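Local coordinates for protein ribosomal RNA small subunit methyltransferase D (Escherichia coli, PDB 2FPO) that methylates N2 of guanine 966 of 16S rRNA in the assembled 30S particle, using S-adenosyl-L-methionine as methyl donor, at residues I141-L150 with L166-S174; A151-V162 with Q183-A193. All coordinates share one frame; numbering follows the deposited sequence. Where two conformers were deposited one is given.

Contact 1: I141-L150 with L166-S174; sequences INLLEDNGWL and LPTVPANWS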
loop_
_atom_site.group_PDB
_atom_site.type_symbol
_atom_site.label_atom_id
_atom_site.label_comp_id
_atom_site.label_asym_id
_atom_site.label_seq_id
_atom_site.Cartn_x
_atom_site.Cartn_y
_atom_site.Cartn_z
ATOM N N ILE A 141 8.636 8.313 -0.061
ATOM C CA ILE A 141 9.765 7.418 0.180
ATOM C C ILE A 141 10.745 7.952 1.252
ATOM O O ILE A 141 11.167 7.210 2.138
ATOM C CB ILE A 141 10.495 7.142 -1.144
ATOM C CG1 ILE A 141 9.692 6.101 -1.951
ATOM C CG2 ILE A 141 12.010 6.745 -0.914
ATOM C CD1 ILE A 141 10.084 6.026 -3.450
ATOM N N ASN A 142 11.063 9.241 1.195
ATOM C CA ASN A 142 12.003 9.804 2.186
ATOM C C ASN A 142 11.386 9.952 3.556
ATOM O O ASN A 142 12.060 9.747 4.556
ATOM C CB ASN A 142 12.555 11.143 1.731
ATOM C CG ASN A 142 13.563 11.006 0.610
ATOM O OD1 ASN A 142 13.660 11.880 -0.247
ATOM N ND2 ASN A 142 14.336 9.931 0.627
ATOM N N LEU A 143 10.103 10.318 3.603
ATOM C CA LEU A 143 9.393 10.421 4.880
ATOM C C LEU A 143 9.268 9.066 5.550
ATOM O O LEU A 143 9.474 8.967 6.753
ATOM C CB LEU A 143 8.014 11.060 4.704
ATOM C CG LEU A 143 8.070 12.562 4.358
ATOM C CD1 LEU A 143 6.800 12.954 3.636
ATOM C CD2 LEU A 143 8.306 13.454 5.565
ATOM N N LEU A 144 8.941 8.026 4.763
ATOM C CA LEU A 144 8.867 6.644 5.286
ATOM C C LEU A 144 10.163 6.240 5.956
ATOM O O LEU A 144 10.184 5.769 7.094
ATOM C CB LEU A 144 8.476 5.620 4.179
ATOM C CG LEU A 144 7.034 5.686 3.652
ATOM C CD1 LEU A 144 6.895 4.740 2.433
ATOM C CD2 LEU A 144 6.059 5.290 4.803
ATOM N N GLU A 145 11.261 6.437 5.246
ATOM C CA GLU A 145 12.594 6.136 5.781
ATOM C C GLU A 145 13.021 7.014 6.976
ATOM O O GLU A 145 13.703 6.535 7.865
ATOM C CB GLU A 145 13.634 6.236 4.667
ATOM C CG GLU A 145 15.101 5.947 5.075
ATOM C CD GLU A 145 15.294 4.557 5.660
ATOM O OE1 GLU A 145 14.626 3.608 5.192
ATOM O OE2 GLU A 145 16.133 4.414 6.591
ATOM N N ASP A 146 12.663 8.301 6.974
ATOM C CA ASP A 146 13.227 9.236 7.956
ATOM C C ASP A 146 12.440 9.284 9.258
ATOM O O ASP A 146 12.983 9.660 10.281
ATOM C CB ASP A 146 13.312 10.652 7.404
ATOM C CG ASP A 146 14.262 10.779 6.247
ATOM O OD1 ASP A 146 15.080 9.865 5.992
ATOM O OD2 ASP A 146 14.175 11.815 5.566
ATOM N N ASN A 147 11.168 8.903 9.215
ATOM C CA ASN A 147 10.292 9.077 10.361
ATOM C C ASN A 147 9.874 7.781 11.081
ATOM O O ASN A 147 8.936 7.781 11.870
ATOM C CB ASN A 147 9.092 9.965 9.965
ATOM C CG ASN A 147 9.527 11.391 9.641
ATOM O OD1 ASN A 147 10.556 11.841 10.122
ATOM N ND2 ASN A 147 8.766 12.086 8.820
ATOM N N GLY A 148 10.594 6.688 10.825
ATOM C CA GLY A 148 10.393 5.454 11.578
ATOM C C GLY A 148 9.190 4.633 11.157
ATOM O O GLY A 148 8.687 3.814 11.932
ATOM N N TRP A 149 8.732 4.809 9.917
ATOM C CA TRP A 149 7.576 4.051 9.447
ATOM C C TRP A 149 7.890 2.598 9.021
ATOM O O TRP A 149 6.991 1.827 8.691
ATOM C CB TRP A 149 6.920 4.816 8.275
ATOM C CG TRP A 149 6.331 6.149 8.730
ATOM C CD1 TRP A 149 6.865 7.387 8.563
ATOM C CD2 TRP A 149 5.102 6.331 9.468
ATOM N NE1 TRP A 149 6.028 8.354 9.117
ATOM C CE2 TRP A 149 4.958 7.726 9.706
ATOM C CE3 TRP A 149 4.113 5.440 9.961
ATOM C CZ2 TRP A 149 3.860 8.265 10.385
ATOM C CZ3 TRP A 149 3.019 5.980 10.674
ATOM C CH2 TRP A 149 2.902 7.372 10.866
ATOM N N LEU A 150 9.168 2.249 8.975
ATOM C CA LEU A 150 9.585 0.977 8.364
ATOM C C LEU A 150 10.182 0.103 9.444
ATOM O O LEU A 150 10.960 0.585 10.240
ATOM C CB LEU A 150 10.616 1.215 7.226
ATOM C CG LEU A 150 10.181 2.135 6.067
ATOM C CD1 LEU A 150 11.256 2.231 5.004
ATOM C CD2 LEU A 150 8.930 1.582 5.443
ATOM N N LEU A 166 13.936 4.915 -12.689
ATOM C CA LEU A 166 13.975 4.396 -11.320
ATOM C C LEU A 166 13.853 5.553 -10.343
ATOM O O LEU A 166 14.533 6.569 -10.518
ATOM C CB LEU A 166 15.290 3.663 -11.057
ATOM C CG LEU A 166 15.586 2.385 -11.818
ATOM C CD1 LEU A 166 17.097 2.245 -11.951
ATOM C CD2 LEU A 166 14.968 1.149 -11.144
ATOM N N PRO A 167 12.974 5.423 -9.318
ATOM C CA PRO A 167 12.942 6.509 -8.323
ATOM C C PRO A 167 14.203 6.525 -7.457
ATOM O O PRO A 167 14.809 5.478 -7.222
ATOM C CB PRO A 167 11.727 6.163 -7.457
ATOM C CG PRO A 167 11.616 4.657 -7.557
ATOM C CD PRO A 167 11.995 4.361 -9.010
ATOM N N THR A 168 14.587 7.721 -7.013
ATOM C CA THR A 168 15.610 7.894 -6.002
ATOM C C THR A 168 15.105 7.242 -4.708
ATOM O O THR A 168 14.003 7.549 -4.207
ATOM C CB THR A 168 15.984 9.407 -5.832
ATOM O OG1 THR A 168 16.359 9.938 -7.108
ATOM C CG2 THR A 168 17.178 9.606 -4.880
ATOM N N VAL A 169 15.893 6.292 -4.212
ATOM C CA VAL A 169 15.591 5.614 -2.961
ATOM C C VAL A 169 16.793 5.789 -2.041
ATOM O O VAL A 169 17.906 5.993 -2.527
ATOM C CB VAL A 169 15.213 4.099 -3.197
ATOM C CG1 VAL A 169 13.918 4.016 -4.012
ATOM C CG2 VAL A 169 16.379 3.321 -3.912
ATOM N N PRO A 170 16.579 5.722 -0.713
ATOM C CA PRO A 170 17.743 5.792 0.195
ATOM C C PRO A 170 18.709 4.642 -0.062
ATOM O O PRO A 170 18.327 3.629 -0.652
ATOM C CB PRO A 170 17.112 5.673 1.592
ATOM C CG PRO A 170 15.674 6.116 1.386
ATOM C CD PRO A 170 15.311 5.590 0.038
ATOM N N ALA A 171 19.950 4.818 0.374
ATOM C CA ALA A 171 21.020 3.875 0.109
ATOM C C ALA A 171 20.780 2.490 0.715
ATOM O O ALA A 171 21.238 1.491 0.182
ATOM C CB ALA A 171 22.360 4.461 0.585
ATOM N N ASN A 172 20.057 2.436 1.831
ATOM C CA ASN A 172 19.716 1.149 2.458
ATOM C C ASN A 172 18.476 0.454 1.877
ATOM O O ASN A 172 18.023 -0.570 2.415
ATOM C CB ASN A 172 19.574 1.307 3.979
ATOM C CG ASN A 172 18.484 2.297 4.380
ATOM O OD1 ASN A 172 18.193 3.258 3.661
ATOM N ND2 ASN A 172 17.888 2.069 5.534
ATOM N N TRP A 173 17.923 1.001 0.793
ATOM C CA TRP A 173 16.845 0.323 0.039
ATOM C C TRP A 173 17.420 -0.348 -1.199
ATOM O O TRP A 173 18.147 0.278 -1.986
ATOM C CB TRP A 173 15.804 1.323 -0.456
ATOM C CG TRP A 173 14.914 1.938 0.560
ATOM C CD1 TRP A 173 15.236 2.313 1.840
ATOM C CD2 TRP A 173 13.549 2.323 0.360
ATOM N NE1 TRP A 173 14.136 2.887 2.454
ATOM C CE2 TRP A 173 13.095 2.911 1.567
ATOM C CE3 TRP A 173 12.664 2.248 -0.735
ATOM C CZ2 TRP A 173 11.796 3.404 1.715
ATOM C CZ3 TRP A 173 11.348 2.729 -0.567
ATOM C CH2 TRP A 173 10.944 3.304 0.642
ATOM N N SER A 174 17.076 -1.609 -1.405
ATOM C CA SER A 174 17.475 -2.266 -2.643
ATOM C C SER A 174 16.253 -2.764 -3.401
ATOM O O SER A 174 15.258 -3.194 -2.791
ATOM C CB SER A 174 18.441 -3.420 -2.358
ATOM O OG SER A 174 17.774 -4.402 -1.581
#

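Contact 2: A151-V162 with Q183-A193; sequences ADEALIYVESEV and QVAYRLYQREA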
loop_
_atom_site.group_PDB
_atom_site.type_symbol
_atom_site.label_atom_id
_atom_site.label_comp_id
_atom_site.label_asym_id
_atom_site.label_seq_id
_atom_site.Cartn_x
_atom_site.Cartn_y
_atom_site.Cartn_z
ATOM N N ALA A 151 9.786 -1.167 9.474
ATOM C CA ALA A 151 10.423 -2.163 10.314
ATOM C C ALA A 151 11.787 -2.424 9.711
ATOM O O ALA A 151 12.030 -2.109 8.541
ATOM C CB ALA A 151 9.594 -3.455 10.381
ATOM N N ASP A 152 12.676 -2.945 10.549
ATOM C CA ASP A 152 14.035 -3.328 10.177
ATOM C C ASP A 152 14.226 -3.858 8.758
ATOM O O ASP A 152 15.137 -3.365 8.070
ATOM C CB ASP A 152 14.637 -4.294 11.219
ATOM C CG ASP A 152 14.960 -3.596 12.540
ATOM O OD1 ASP A 152 14.830 -2.349 12.590
ATOM O OD2 ASP A 152 15.339 -4.273 13.528
ATOM N N GLU A 153 13.402 -4.824 8.317
ATOM C CA GLU A 153 13.535 -5.371 6.962
ATOM C C GLU A 153 12.283 -5.206 6.105
ATOM O O GLU A 153 11.830 -6.149 5.462
ATOM C CB GLU A 153 13.924 -6.852 6.986
ATOM C CG GLU A 153 15.334 -7.148 7.508
ATOM C CD GLU A 153 15.773 -8.564 7.157
ATOM O OE1 GLU A 153 16.985 -8.835 7.230
ATOM O OE2 GLU A 153 14.904 -9.394 6.786
ATOM N N ALA A 154 11.735 -4.007 6.084
ATOM C CA ALA A 154 10.460 -3.754 5.424
ATOM C C ALA A 154 10.490 -3.917 3.886
ATOM O O ALA A 154 11.542 -3.784 3.244
ATOM C CB ALA A 154 9.961 -2.367 5.827
ATOM N N LEU A 155 9.319 -4.212 3.326
ATOM C CA LEU A 155 9.082 -4.247 1.883
ATOM C C LEU A 155 8.211 -3.074 1.532
ATOM O O LEU A 155 7.205 -2.835 2.202
ATOM C CB LEU A 155 8.384 -5.556 1.491
ATOM C CG LEU A 155 9.303 -6.745 1.754
ATOM C CD1 LEU A 155 8.527 -8.052 1.886
ATOM C CD2 LEU A 155 10.403 -6.810 0.672
ATOM N N ILE A 156 8.629 -2.294 0.545
ATOM C CA ILE A 156 7.877 -1.123 0.096
ATOM C C ILE A 156 7.517 -1.292 -1.398
ATOM O O ILE A 156 8.380 -1.404 -2.259
ATOM C CB ILE A 156 8.658 0.194 0.306
ATOM C CG1 ILE A 156 9.182 0.325 1.744
ATOM C CG2 ILE A 156 7.806 1.417 -0.092
ATOM C CD1 ILE A 156 10.641 -0.238 1.948
ATOM N N TYR A 157 6.236 -1.326 -1.681
ATOM C CA TYR A 157 5.755 -1.489 -3.046
ATOM C C TYR A 157 5.634 -0.097 -3.630
ATOM O O TYR A 157 5.059 0.794 -2.997
ATOM C CB TYR A 157 4.404 -2.234 -3.058
ATOM C CG TYR A 157 3.632 -2.186 -4.374
ATOM C CD1 TYR A 157 4.033 -2.945 -5.480
ATOM C CD2 TYR A 157 2.497 -1.387 -4.500
ATOM C CE1 TYR A 157 3.314 -2.900 -6.691
ATOM C CE2 TYR A 157 1.782 -1.335 -5.691
ATOM C CZ TYR A 157 2.187 -2.079 -6.779
ATOM O OH TYR A 157 1.446 -2.016 -7.941
ATOM N N VAL A 158 6.207 0.082 -4.815
ATOM C CA VAL A 158 6.222 1.361 -5.501
ATOM C C VAL A 158 5.752 1.125 -6.927
ATOM O O VAL A 158 6.251 0.250 -7.630
ATOM C CB VAL A 158 7.657 2.041 -5.499
ATOM C CG1 VAL A 158 7.643 3.329 -6.308
ATOM C CG2 VAL A 158 8.111 2.323 -4.093
ATOM N N GLU A 159 4.724 1.870 -7.313
ATOM C CA GLU A 159 4.200 1.841 -8.653
ATOM C C GLU A 159 4.523 3.187 -9.354
ATOM O O GLU A 159 4.327 4.276 -8.780
ATOM C CB GLU A 159 2.696 1.595 -8.581
ATOM C CG GLU A 159 2.025 1.507 -9.894
ATOM C CD GLU A 159 0.564 1.064 -9.787
ATOM O OE1 GLU A 159 0.261 0.133 -8.997
ATOM O OE2 GLU A 159 -0.257 1.653 -10.529
ATOM N N SER A 160 5.024 3.097 -10.588
ATOM C CA SER A 160 5.473 4.274 -11.319
ATOM C C SER A 160 5.536 4.044 -12.827
ATOM O O SER A 160 5.887 2.967 -13.267
ATOM C CB SER A 160 6.848 4.701 -10.799
ATOM O OG SER A 160 7.183 5.990 -11.277
ATOM N N GLU A 161 5.219 5.079 -13.606
ATOM C CA GLU A 161 5.329 5.010 -15.061
ATOM C C GLU A 161 6.785 4.808 -15.462
ATOM O O GLU A 161 7.675 5.490 -14.942
ATOM C CB GLU A 161 4.781 6.286 -15.711
ATOM C CG GLU A 161 3.268 6.406 -15.683
ATOM C CD GLU A 161 2.690 6.467 -14.268
ATOM O OE1 GLU A 161 3.178 7.283 -13.441
ATOM O OE2 GLU A 161 1.743 5.693 -13.995
ATOM N N VAL A 162 7.014 3.861 -16.364
ATOM C CA VAL A 162 8.360 3.550 -16.895
ATOM C C VAL A 162 9.137 4.812 -17.285
ATOM O O VAL A 162 10.295 4.994 -16.886
ATOM C CB VAL A 162 8.280 2.614 -18.117
ATOM C CG1 VAL A 162 9.602 2.585 -18.872
ATOM C CG2 VAL A 162 7.899 1.228 -17.670
ATOM N N GLN A 183 2.830 0.698 -19.770
ATOM C CA GLN A 183 3.564 1.918 -19.513
ATOM C C GLN A 183 4.074 1.965 -18.062
ATOM O O GLN A 183 4.616 2.981 -17.656
ATOM C CB GLN A 183 2.635 3.114 -19.776
ATOM C CG GLN A 183 1.261 2.981 -19.070
ATOM C CD GLN A 183 0.419 4.261 -19.059
ATOM O OE1 GLN A 183 -0.021 4.714 -17.995
ATOM N NE2 GLN A 183 0.172 4.832 -20.245
ATOM N N VAL A 184 3.894 0.884 -17.289
ATOM C CA VAL A 184 4.046 0.955 -15.809
ATOM C C VAL A 184 5.077 -0.018 -15.219
ATOM O O VAL A 184 5.124 -1.191 -15.577
ATOM C CB VAL A 184 2.688 0.772 -15.063
ATOM C CG1 VAL A 184 2.822 1.134 -13.583
ATOM C CG2 VAL A 184 1.597 1.618 -15.692
ATOM N N ALA A 185 5.894 0.489 -14.303
ATOM C CA ALA A 185 6.849 -0.337 -13.581
ATOM C C ALA A 185 6.339 -0.587 -12.173
ATOM O O ALA A 185 6.046 0.343 -11.426
ATOM C CB ALA A 185 8.227 0.302 -13.571
ATOM N N TYR A 186 6.200 -1.866 -11.838
ATOM C CA TYR A 186 5.727 -2.293 -10.521
ATOM C C TYR A 186 6.931 -2.835 -9.779
ATOM O O TYR A 186 7.560 -3.775 -10.236
ATOM C CB TYR A 186 4.661 -3.372 -10.680
ATOM C CG TYR A 186 3.515 -2.947 -11.574
ATOM C CD1 TYR A 186 2.405 -2.277 -11.040
ATOM C CD2 TYR A 186 3.535 -3.209 -12.946
ATOM C CE1 TYR A 186 1.370 -1.882 -11.843
ATOM C CE2 TYR A 186 2.484 -2.818 -13.758
ATOM C CZ TYR A 186 1.403 -2.163 -13.188
ATOM O OH TYR A 186 0.367 -1.742 -13.971
ATOM N N ARG A 187 7.274 -2.228 -8.650
ATOM C CA ARG A 187 8.518 -2.577 -7.954
ATOM C C ARG A 187 8.295 -2.852 -6.458
ATOM O O ARG A 187 7.391 -2.304 -5.840
ATOM C CB ARG A 187 9.550 -1.465 -8.125
ATOM C CG ARG A 187 9.953 -1.215 -9.569
ATOM C CD ARG A 187 10.921 -0.040 -9.681
ATOM N NE ARG A 187 11.365 0.108 -11.062
ATOM C CZ ARG A 187 11.047 1.126 -11.850
ATOM N NH1 ARG A 187 10.286 2.103 -11.403
ATOM N NH2 ARG A 187 11.506 1.168 -13.082
ATOM N N LEU A 188 9.152 -3.690 -5.898
ATOM C CA LEU A 188 9.185 -3.962 -4.478
ATOM C C LEU A 188 10.613 -3.777 -3.996
ATOM O O LEU A 188 11.538 -4.377 -4.549
ATOM C CB LEU A 188 8.663 -5.371 -4.194
ATOM C CG LEU A 188 8.331 -5.750 -2.747
ATOM C CD1 LEU A 188 7.182 -4.914 -2.172
ATOM C CD2 LEU A 188 8.005 -7.230 -2.707
ATOM N N TYR A 189 10.787 -2.867 -3.035
ATOM C CA TYR A 189 12.074 -2.574 -2.446
ATOM C C TYR A 189 12.150 -3.243 -1.100
ATOM O O TYR A 189 11.148 -3.348 -0.399
ATOM C CB TYR A 189 12.306 -1.065 -2.274
ATOM C CG TYR A 189 12.500 -0.355 -3.589
ATOM C CD1 TYR A 189 13.772 -0.137 -4.109
ATOM C CD2 TYR A 189 11.393 0.098 -4.317
ATOM C CE1 TYR A 189 13.948 0.517 -5.327
ATOM C CE2 TYR A 189 11.549 0.745 -5.532
ATOM C CZ TYR A 189 12.820 0.938 -6.039
ATOM O OH TYR A 189 12.933 1.578 -7.242
ATOM N N GLN A 190 13.342 -3.717 -0.759
ATOM C CA GLN A 190 13.608 -4.207 0.579
ATOM C C GLN A 190 14.577 -3.271 1.305
ATOM O O GLN A 190 15.644 -2.899 0.779
ATOM C CB GLN A 190 14.172 -5.625 0.555
ATOM C CG GLN A 190 14.249 -6.227 1.947
ATOM C CD GLN A 190 14.318 -7.734 1.939
ATOM O OE1 GLN A 190 13.411 -8.403 2.419
ATOM N NE2 GLN A 190 15.400 -8.276 1.398
ATOM N N ARG A 191 14.190 -2.924 2.525
ATOM C CA ARG A 191 14.900 -1.955 3.311
ATOM C C ARG A 191 15.702 -2.638 4.410
ATOM O O ARG A 191 15.194 -3.515 5.111
ATOM C CB ARG A 191 13.898 -0.954 3.879
ATOM C CG ARG A 191 14.506 0.164 4.676
ATOM C CD ARG A 191 14.046 0.111 6.108
ATOM N NE ARG A 191 14.543 1.272 6.815
ATOM C CZ ARG A 191 14.694 1.329 8.127
ATOM N NH1 ARG A 191 14.344 0.290 8.879
ATOM N NH2 ARG A 191 15.207 2.422 8.682
ATOM N N GLU A 192 16.970 -2.265 4.530
ATOM C CA GLU A 192 17.787 -2.696 5.672
ATOM C C GLU A 192 17.890 -1.593 6.716
ATOM O O GLU A 192 18.293 -0.469 6.401
ATOM C CB GLU A 192 19.176 -3.112 5.206
ATOM C CG GLU A 192 19.186 -4.385 4.409
ATOM C CD GLU A 192 18.579 -5.562 5.167
ATOM O OE1 GLU A 192 19.173 -5.998 6.187
ATOM O OE2 GLU A 192 17.512 -6.054 4.723
ATOM N N ALA A 193 17.516 -1.908 7.954
ATOM C CA ALA A 193 17.649 -0.949 9.063
ATOM C C ALA A 193 19.078 -0.449 9.167
ATOM O O ALA A 193 19.928 -1.133 9.734
ATOM C CB ALA A 193 17.215 -1.578 10.398
HETATM O O HOH W 1 13.982 0.133 11.940
HETATM O O HOH W 2 7.801 1.592 -9.645
HETATM O O HOH W 3 9.659 4.147 -13.196
HETATM O O HOH W 4 11.547 2.822 -15.513
#

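Contact 1: I141-L150 with L166-S174
E145 makes both hydrogen bonds between the helical end 141-150 and the chain 166-174. Its OE1 accepts W173 NE1 at 2.9 Å, with an N-H...O angle of 161°. The oxygen lies in the plane of the indole, at its edge. Seen from the carboxylate, the indole N-H comes from the anti side, well out of the carboxylate plane. E145 OE2 takes N172 ND2 at 3.1 Å. This donor stands above the carboxylate, while OE2 stays close to the amide plane, and the two flat groups are nearly perpendicular. The E145 side chain leaves with CG anti to the backbone N (chi1 180°) and bends at chi2, which brings the carboxylate round to these donors. OE1 also forms a salt bridge with R191, so one oxygen is held by two groups. N172 ND2 has a second acceptor in E192 O.

The helix 137-146 lies against one face of the seven-stranded sheet of this Rossmann-like methyltransferase. Here it meets the connection that leads into the edge strand 173-181. A type I turn from P170 to W173 sets the amide and the indole beside the same carboxylate.

The apolar part centres on I141. Its CG2 sits over one face of W173, 4.2 Å from the centroid of the six-membered ring, a CH-pi contact. P170 CD lies over that same face and touches I141 CG2 at 3.6 Å. I141 CD1 meets P167 CB at 4.3 Å and also touches V169 CG1. P170 CG packs against the aliphatic part of E145, 3.7 Å from E145 CG. L150 crosses the indole at about a right angle, its CD1 3.5 Å from W173 CZ2.

Contact 2: A151-V162 with Q183-A193
The Y186 ring carries V184 CG1 over one face and has Y157 OH and E159 OE1 at its edge. Y157 OH is 3.3 Å from Y186 CD1 and donates to E159 OE1 at 2.7 Å, on the anti side. The E159 chain is extended and runs alongside Y186, its carboxylate turned 66° from the ring. An alanine in place of E159 would probably leave Y157 OH without this acceptor and uncover part of the Y186 edge.

On the other side of the sheet, the R187 guanidinium has A185 CB over one face. Waters 3 and 4 lie in its plane and link it to E161 O and V162 O. R187 NE pairs with E178. The Y189 ring meets I156 O at its edge, and V158 CG2 touches its CD2 at 4.0 Å. R191 has A193 CA over a face and water 1 at the edge. That water joins R191 NH1 to D152 OD1, two groups 4.6 Å apart. R191 NE pairs with E145.

Strands 154-161 and 184-191 run antiparallel, their axes 156° apart in N-to-C direction. I156 with Y189, V158 with R187 and S160 with A185 are hydrogen-bonded pairs, each with two bonds. V158 N meets R187 O at 2.9 Å, and A185 N meets S160 O at 2.7 Å. L188 CD1 touches both L155 CB and Y157 CB. Strand 184-191 is the reversed one beside parallel strand 154-161, and the strand order 3-2-1-4-5-7-6 is that of the class I Rossmann-like methyltransferases.

Overall arrangement
Contacts 1 and 2 lie on the same side of the chain's centre, their own centres about 9 Å apart. Their segments alternate in sequence: L150 leads into A151, and strand 173-181 precedes strand 184-191. These last two strands are neighbours in the sheet, with S174 O 2.8 Å from Q190 N, probably a hydrogen bond. N172 ND2 also lies 2.7 Å from E192 O. R191 is one side-chain link between them. Its chain packs on W173, with R191 CG 3.5 Å from W173 NE1. P167 CG touches Y189 OH at 3.4 Å. Together the contacts join the last helix to the C-terminal strands of the catalytic fold.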